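Local coordinates for myosin IE heavy chain (Dictyostelium discoideum, PDB 1LKX), which is an actin-activated ATPase, the single-headed myosin whose motor domain binds actin filaments and may move membranes relative to them, at residues G195-L209 and S232-F246. Sequence-based numbering, arbitrary orientation.
Sequences GERSFHIFYQMLKGL and SGCFDVSTIDDSGEF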
loop_
_atom_site.group_PDB
_atom_site.type_symbol
_atom_site.label_atom_id
_atom_site.label_comp_id
_atom_site.label_asym_id
_atom_site.label_seq_id
_atom_site.Cartn_x
_atom_site.Cartn_y
_atom_site.Cartn_z
ATOM N N GLY A 195 -8.638 -15.987 -14.429
ATOM C CA GLY A 195 -7.904 -15.043 -15.245
ATOM C C GLY A 195 -6.759 -14.474 -14.442
ATOM O O GLY A 195 -5.684 -14.223 -14.967
ATOM N N GLU A 196 -6.993 -14.259 -13.155
ATOM C CA GLU A 196 -5.952 -13.738 -12.295
ATOM C C GLU A 196 -4.934 -14.833 -12.003
ATOM O O GLU A 196 -5.032 -15.947 -12.518
ATOM C CB GLU A 196 -6.546 -13.166 -11.002
ATOM C CG GLU A 196 -7.106 -11.745 -11.181
ATOM C CD GLU A 196 -7.541 -11.080 -9.875
ATOM O OE1 GLU A 196 -6.819 -11.237 -8.864
ATOM O OE2 GLU A 196 -8.593 -10.388 -9.865
ATOM N N ARG A 197 -3.963 -14.515 -11.160
ATOM C CA ARG A 197 -2.894 -15.441 -10.855
ATOM C C ARG A 197 -2.559 -15.340 -9.368
ATOM O O ARG A 197 -2.899 -14.361 -8.710
ATOM C CB ARG A 197 -1.696 -15.023 -11.694
ATOM C CG ARG A 197 -0.667 -16.065 -12.028
ATOM C CD ARG A 197 0.611 -15.318 -12.295
ATOM N NE ARG A 197 1.574 -16.073 -13.065
ATOM C CZ ARG A 197 2.799 -15.635 -13.289
ATOM N NH1 ARG A 197 3.655 -16.347 -14.002
ATOM N NH2 ARG A 197 3.167 -14.474 -12.777
ATOM N N SER A 198 -1.891 -16.350 -8.832
ATOM C CA SER A 198 -1.524 -16.324 -7.425
ATOM C C SER A 198 -0.252 -15.498 -7.277
ATOM O O SER A 198 0.151 -14.800 -8.219
ATOM C CB SER A 198 -1.289 -17.746 -6.919
ATOM O OG SER A 198 -0.895 -17.746 -5.561
ATOM N N PHE A 199 0.375 -15.566 -6.103
ATOM C CA PHE A 199 1.612 -14.828 -5.871
ATOM C C PHE A 199 2.742 -15.278 -6.809
ATOM O O PHE A 199 2.905 -16.467 -7.101
ATOM C CB PHE A 199 2.049 -14.962 -4.415
ATOM C CG PHE A 199 1.132 -14.280 -3.455
ATOM C CD1 PHE A 199 0.205 -15.002 -2.738
ATOM C CD2 PHE A 199 1.165 -12.891 -3.309
ATOM C CE1 PHE A 199 -0.687 -14.361 -1.884
ATOM C CE2 PHE A 199 0.283 -12.241 -2.462
ATOM C CZ PHE A 199 -0.648 -12.977 -1.745
ATOM N N HIS A 200 3.521 -14.310 -7.275
ATOM C CA HIS A 200 4.592 -14.583 -8.212
ATOM C C HIS A 200 5.505 -15.734 -7.843
ATOM O O HIS A 200 5.599 -16.717 -8.578
ATOM C CB HIS A 200 5.442 -13.331 -8.433
ATOM C CG HIS A 200 4.690 -12.190 -9.038
ATOM N ND1 HIS A 200 3.576 -12.371 -9.830
ATOM C CD2 HIS A 200 4.898 -10.854 -8.976
ATOM C CE1 HIS A 200 3.126 -11.193 -10.226
ATOM N NE2 HIS A 200 3.911 -10.255 -9.721
ATOM N N ILE A 201 6.182 -15.604 -6.709
ATOM C CA ILE A 201 7.128 -16.609 -6.257
ATOM C C ILE A 201 6.736 -18.041 -6.618
ATOM O O ILE A 201 7.572 -18.806 -7.068
ATOM C CB ILE A 201 7.365 -16.488 -4.737
ATOM C CG1 ILE A 201 8.574 -17.323 -4.329
ATOM C CG2 ILE A 201 6.133 -16.924 -3.981
ATOM C CD1 ILE A 201 9.834 -16.899 -4.989
ATOM N N PHE A 202 5.471 -18.398 -6.446
ATOM C CA PHE A 202 5.025 -19.746 -6.761
ATOM C C PHE A 202 5.390 -20.111 -8.182
ATOM O O PHE A 202 6.058 -21.108 -8.416
ATOM C CB PHE A 202 3.511 -19.880 -6.595
ATOM C CG PHE A 202 3.058 -20.005 -5.170
ATOM C CD1 PHE A 202 3.492 -21.051 -4.380
ATOM C CD2 PHE A 202 2.174 -19.085 -4.630
ATOM C CE1 PHE A 202 3.052 -21.178 -3.073
ATOM C CE2 PHE A 202 1.727 -19.202 -3.327
ATOM C CZ PHE A 202 2.165 -20.248 -2.546
ATOM N N TYR A 203 4.953 -19.303 -9.137
ATOM C CA TYR A 203 5.235 -19.569 -10.541
ATOM C C TYR A 203 6.710 -19.480 -10.863
ATOM O O TYR A 203 7.237 -20.291 -11.608
ATOM C CB TYR A 203 4.463 -18.595 -11.414
ATOM C CG TYR A 203 2.990 -18.625 -11.144
ATOM C CD1 TYR A 203 2.438 -17.887 -10.110
ATOM C CD2 TYR A 203 2.152 -19.416 -11.905
ATOM C CE1 TYR A 203 1.071 -17.938 -9.843
ATOM C CE2 TYR A 203 0.793 -19.478 -11.651
ATOM C CZ TYR A 203 0.254 -18.736 -10.623
ATOM O OH TYR A 203 -1.105 -18.777 -10.412
ATOM N N GLN A 204 7.378 -18.497 -10.282
ATOM C CA GLN A 204 8.792 -18.294 -10.532
ATOM C C GLN A 204 9.661 -19.421 -9.981
ATOM O O GLN A 204 10.661 -19.800 -10.588
ATOM C CB GLN A 204 9.208 -16.945 -9.952
ATOM C CG GLN A 204 8.240 -15.844 -10.342
ATOM C CD GLN A 204 8.691 -14.477 -9.906
ATOM O OE1 GLN A 204 9.231 -14.308 -8.818
ATOM N NE2 GLN A 204 8.453 -13.480 -10.751
ATOM N N MET A 205 9.281 -19.954 -8.829
ATOM C CA MET A 205 10.027 -21.053 -8.226
ATOM C C MET A 205 9.924 -22.284 -9.118
ATOM O O MET A 205 10.914 -22.976 -9.372
ATOM C CB MET A 205 9.456 -21.393 -6.855
ATOM C CG MET A 205 9.738 -22.813 -6.436
ATOM S SD MET A 205 8.760 -23.286 -5.017
ATOM C CE MET A 205 9.994 -23.260 -3.715
ATOM N N LEU A 206 8.709 -22.552 -9.583
ATOM C CA LEU A 206 8.459 -23.694 -10.440
ATOM C C LEU A 206 9.257 -23.650 -11.742
ATOM O O LEU A 206 9.456 -24.686 -12.377
ATOM C CB LEU A 206 6.963 -23.798 -10.731
ATOM C CG LEU A 206 6.200 -24.871 -9.955
ATOM C CD1 LEU A 206 6.714 -24.966 -8.540
ATOM C CD2 LEU A 206 4.720 -24.545 -9.963
ATOM N N LYS A 207 9.723 -22.463 -12.134
ATOM C CA LYS A 207 10.494 -22.328 -13.360
ATOM C C LYS A 207 11.891 -21.819 -13.073
ATOM O O LYS A 207 12.624 -21.448 -13.981
ATOM C CB LYS A 207 9.796 -21.368 -14.312
ATOM C CG LYS A 207 8.349 -21.719 -14.572
ATOM C CD LYS A 207 7.672 -20.655 -15.436
ATOM C CE LYS A 207 6.136 -20.804 -15.420
ATOM N NZ LYS A 207 5.406 -19.757 -16.214
ATOM N N GLY A 208 12.271 -21.808 -11.805
ATOM C CA GLY A 208 13.586 -21.311 -11.459
ATOM C C GLY A 208 14.483 -22.321 -10.785
ATOM O O GLY A 208 15.687 -22.340 -11.025
ATOM N N LEU A 209 13.904 -23.159 -9.933
ATOM C CA LEU A 209 14.678 -24.174 -9.234
ATOM C C LEU A 209 15.178 -25.263 -10.180
ATOM O O LEU A 209 14.572 -25.530 -11.224
ATOM C CB LEU A 209 13.841 -24.809 -8.125
ATOM C CG LEU A 209 13.527 -23.916 -6.936
ATOM C CD1 LEU A 209 12.764 -24.723 -5.910
ATOM C CD2 LEU A 209 14.813 -23.383 -6.341
ATOM N N SER A 232 -7.502 -20.621 -11.144
ATOM C CA SER A 232 -7.680 -19.372 -11.877
ATOM C C SER A 232 -7.319 -19.492 -13.345
ATOM O O SER A 232 -7.425 -18.529 -14.103
ATOM C CB SER A 232 -6.846 -18.261 -11.233
ATOM O OG SER A 232 -5.466 -18.588 -11.218
ATOM N N GLY A 233 -6.890 -20.681 -13.741
ATOM C CA GLY A 233 -6.515 -20.907 -15.126
ATOM C C GLY A 233 -5.740 -19.772 -15.771
ATOM O O GLY A 233 -6.255 -19.068 -16.636
ATOM N N CYS A 234 -4.497 -19.598 -15.345
ATOM C CA CYS A 234 -3.621 -18.557 -15.874
ATOM C C CYS A 234 -2.254 -18.817 -15.270
ATOM O O CYS A 234 -2.099 -18.779 -14.042
ATOM C CB CYS A 234 -4.110 -17.174 -15.463
ATOM S SG CYS A 234 -3.036 -15.848 -16.055
ATOM N N PHE A 235 -1.267 -19.076 -16.125
ATOM C CA PHE A 235 0.057 -19.400 -15.630
ATOM C C PHE A 235 1.186 -18.552 -16.181
ATOM O O PHE A 235 2.317 -18.640 -15.700
ATOM C CB PHE A 235 0.350 -20.875 -15.906
ATOM C CG PHE A 235 -0.857 -21.760 -15.796
ATOM C CD1 PHE A 235 -1.822 -21.759 -16.793
ATOM C CD2 PHE A 235 -1.062 -22.543 -14.672
ATOM C CE1 PHE A 235 -2.976 -22.519 -16.670
ATOM C CE2 PHE A 235 -2.215 -23.307 -14.540
ATOM C CZ PHE A 235 -3.176 -23.291 -15.545
ATOM N N ASP A 236 0.886 -17.732 -17.180
ATOM C CA ASP A 236 1.900 -16.877 -17.795
ATOM C C ASP A 236 1.453 -15.425 -17.834
ATOM O O ASP A 236 0.272 -15.125 -17.673
ATOM C CB ASP A 236 2.193 -17.343 -19.223
ATOM C CG ASP A 236 2.845 -18.724 -19.273
ATOM O OD1 ASP A 236 2.859 -19.340 -20.363
ATOM O OD2 ASP A 236 3.354 -19.195 -18.229
ATOM N N VAL A 237 2.406 -14.525 -18.042
ATOM C CA VAL A 237 2.114 -13.097 -18.113
ATOM C C VAL A 237 3.185 -12.499 -19.014
ATOM O O VAL A 237 4.361 -12.487 -18.674
ATOM C CB VAL A 237 2.182 -12.410 -16.709
ATOM C CG1 VAL A 237 1.718 -10.958 -16.810
ATOM C CG2 VAL A 237 1.323 -13.157 -15.702
ATOM N N SER A 238 2.779 -12.020 -20.178
ATOM C CA SER A 238 3.727 -11.438 -21.119
ATOM C C SER A 238 4.598 -10.419 -20.417
ATOM O O SER A 238 5.768 -10.268 -20.735
ATOM C CB SER A 238 2.981 -10.749 -22.248
ATOM O OG SER A 238 2.126 -9.749 -21.721
ATOM N N THR A 239 4.004 -9.723 -19.457
ATOM C CA THR A 239 4.678 -8.684 -18.687
ATOM C C THR A 239 5.811 -9.216 -17.810
ATOM O O THR A 239 6.806 -8.528 -17.599
ATOM C CB THR A 239 3.676 -7.969 -17.747
ATOM O OG1 THR A 239 2.431 -7.773 -18.424
ATOM C CG2 THR A 239 4.229 -6.626 -17.296
ATOM N N ILE A 240 5.659 -10.439 -17.305
ATOM C CA ILE A 240 6.644 -11.022 -16.395
ATOM C C ILE A 240 7.437 -12.201 -16.941
ATOM O O ILE A 240 6.921 -13.020 -17.696
ATOM C CB ILE A 240 5.962 -11.508 -15.093
ATOM C CG1 ILE A 240 4.814 -10.566 -14.700
ATOM C CG2 ILE A 240 6.982 -11.605 -13.986
ATOM C CD1 ILE A 240 5.196 -9.096 -14.553
ATOM N N ASP A 241 8.699 -12.281 -16.540
ATOM C CA ASP A 241 9.563 -13.373 -16.949
ATOM C C ASP A 241 9.881 -14.169 -15.688
ATOM O O ASP A 241 10.861 -13.904 -14.992
ATOM C CB ASP A 241 10.846 -12.836 -17.579
ATOM C CG ASP A 241 11.886 -13.920 -17.796
ATOM O OD1 ASP A 241 11.539 -15.116 -17.651
ATOM O OD2 ASP A 241 13.047 -13.579 -18.110
ATOM N N ASP A 242 9.039 -15.149 -15.394
ATOM C CA ASP A 242 9.207 -15.954 -14.193
ATOM C C ASP A 242 10.601 -16.531 -14.024
ATOM O O ASP A 242 11.252 -16.313 -13.006
ATOM C CB ASP A 242 8.183 -17.086 -14.181
ATOM C CG ASP A 242 6.752 -16.576 -14.142
ATOM O OD1 ASP A 242 5.831 -17.368 -14.415
ATOM O OD2 ASP A 242 6.543 -15.388 -13.830
ATOM N N SER A 243 11.058 -17.258 -15.036
ATOM C CA SER A 243 12.360 -17.905 -14.987
ATOM C C SER A 243 13.506 -16.955 -14.720
ATOM O O SER A 243 14.297 -17.179 -13.816
ATOM C CB SER A 243 12.614 -18.658 -16.288
ATOM O OG SER A 243 13.765 -19.476 -16.164
ATOM N N GLY A 244 13.590 -15.894 -15.511
ATOM C CA GLY A 244 14.670 -14.944 -15.341
ATOM C C GLY A 244 14.541 -14.179 -14.053
ATOM O O GLY A 244 15.536 -13.814 -13.425
ATOM N N GLU A 245 13.296 -13.945 -13.660
ATOM C CA GLU A 245 12.998 -13.212 -12.446
ATOM C C GLU A 245 13.448 -13.957 -11.180
ATOM O O GLU A 245 13.964 -13.355 -10.237
ATOM C CB GLU A 245 11.498 -12.927 -12.384
ATOM C CG GLU A 245 11.090 -12.127 -11.180
ATOM C CD GLU A 245 11.815 -10.815 -11.117
ATOM O OE1 GLU A 245 12.518 -10.581 -10.108
ATOM O OE2 GLU A 245 11.678 -10.027 -12.077
ATOM N N PHE A 246 13.255 -15.268 -11.162
ATOM C CA PHE A 246 13.632 -16.058 -10.004
ATOM C C PHE A 246 15.108 -15.912 -9.681
ATOM O O PHE A 246 15.495 -15.917 -8.521
ATOM C CB PHE A 246 13.314 -17.527 -10.243
ATOM C CG PHE A 246 13.642 -18.411 -9.075
ATOM C CD1 PHE A 246 12.875 -18.373 -7.918
ATOM C CD2 PHE A 246 14.729 -19.279 -9.129
ATOM C CE1 PHE A 246 13.180 -19.189 -6.824
ATOM C CE2 PHE A 246 15.045 -20.097 -8.045
ATOM C CZ PHE A 246 14.268 -20.050 -6.890
#
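Arg197 reaches from the loop ahead of helix 200-206 to Asp242, the first residue of helix 242-255, passing the loop residues 234-237 on its way. Its CG lies anti to the backbone N (chi1 -155°) and the chain runs extended to NE, a course that brings the guanidinium to Asp242. CG passes Cys234 O at 3.7 Å, CD comes within 4.1 Å of Val237 CG2, and NE lies over the centre of the Tyr203 ring, 3.4 Å above its plane. Val237 CG2 lies over one face of the guanidinium and Tyr203 CG over the opposite face, both offset toward the rim. NH1 carries the polar load: it donates to Phe235 O and, at 3.0 Å, to the syn lone pair of Asp242 OD2, with guanidinium and carboxylate nearly coplanar (26°).

Lys207 NZ meets the other oxygen, Asp242 OD1, on its anti side at 3.0 Å and forms a second salt bridge with Asp236 OD2, although that hydrogen bond is weak. An alanine in place of Arg197 would probably cost Asp242 one of its two basic partners here, leave Phe235 O without the NH1 donor and open a gap between Val237 and Tyr203.

Further along, the Phe246 ring packs against Gly208 and Leu209, which follow helix 200-206, with CZ against Leu209 CD2, while Ser243 OG donates to Lys207 O. At the other end Gly195 N bonds to Ser232 O at 2.8 Å.

Within the myosin motor domain the contact borders the nucleotide site, the Ile240 side chain being about 7 Å from the bound ADP. Helix 200-206 and the 242-246 part of helix 242-255 cross almost perpendicularly (-94°), their axes 7.8 Å apart at closest approach. Helix 260-276 touches Ile201 through Leu270 and Met205 and Leu209 through Trp267, which also meets the Phe246 ring, and helix 227-231 packs on Tyr203 through Leu229.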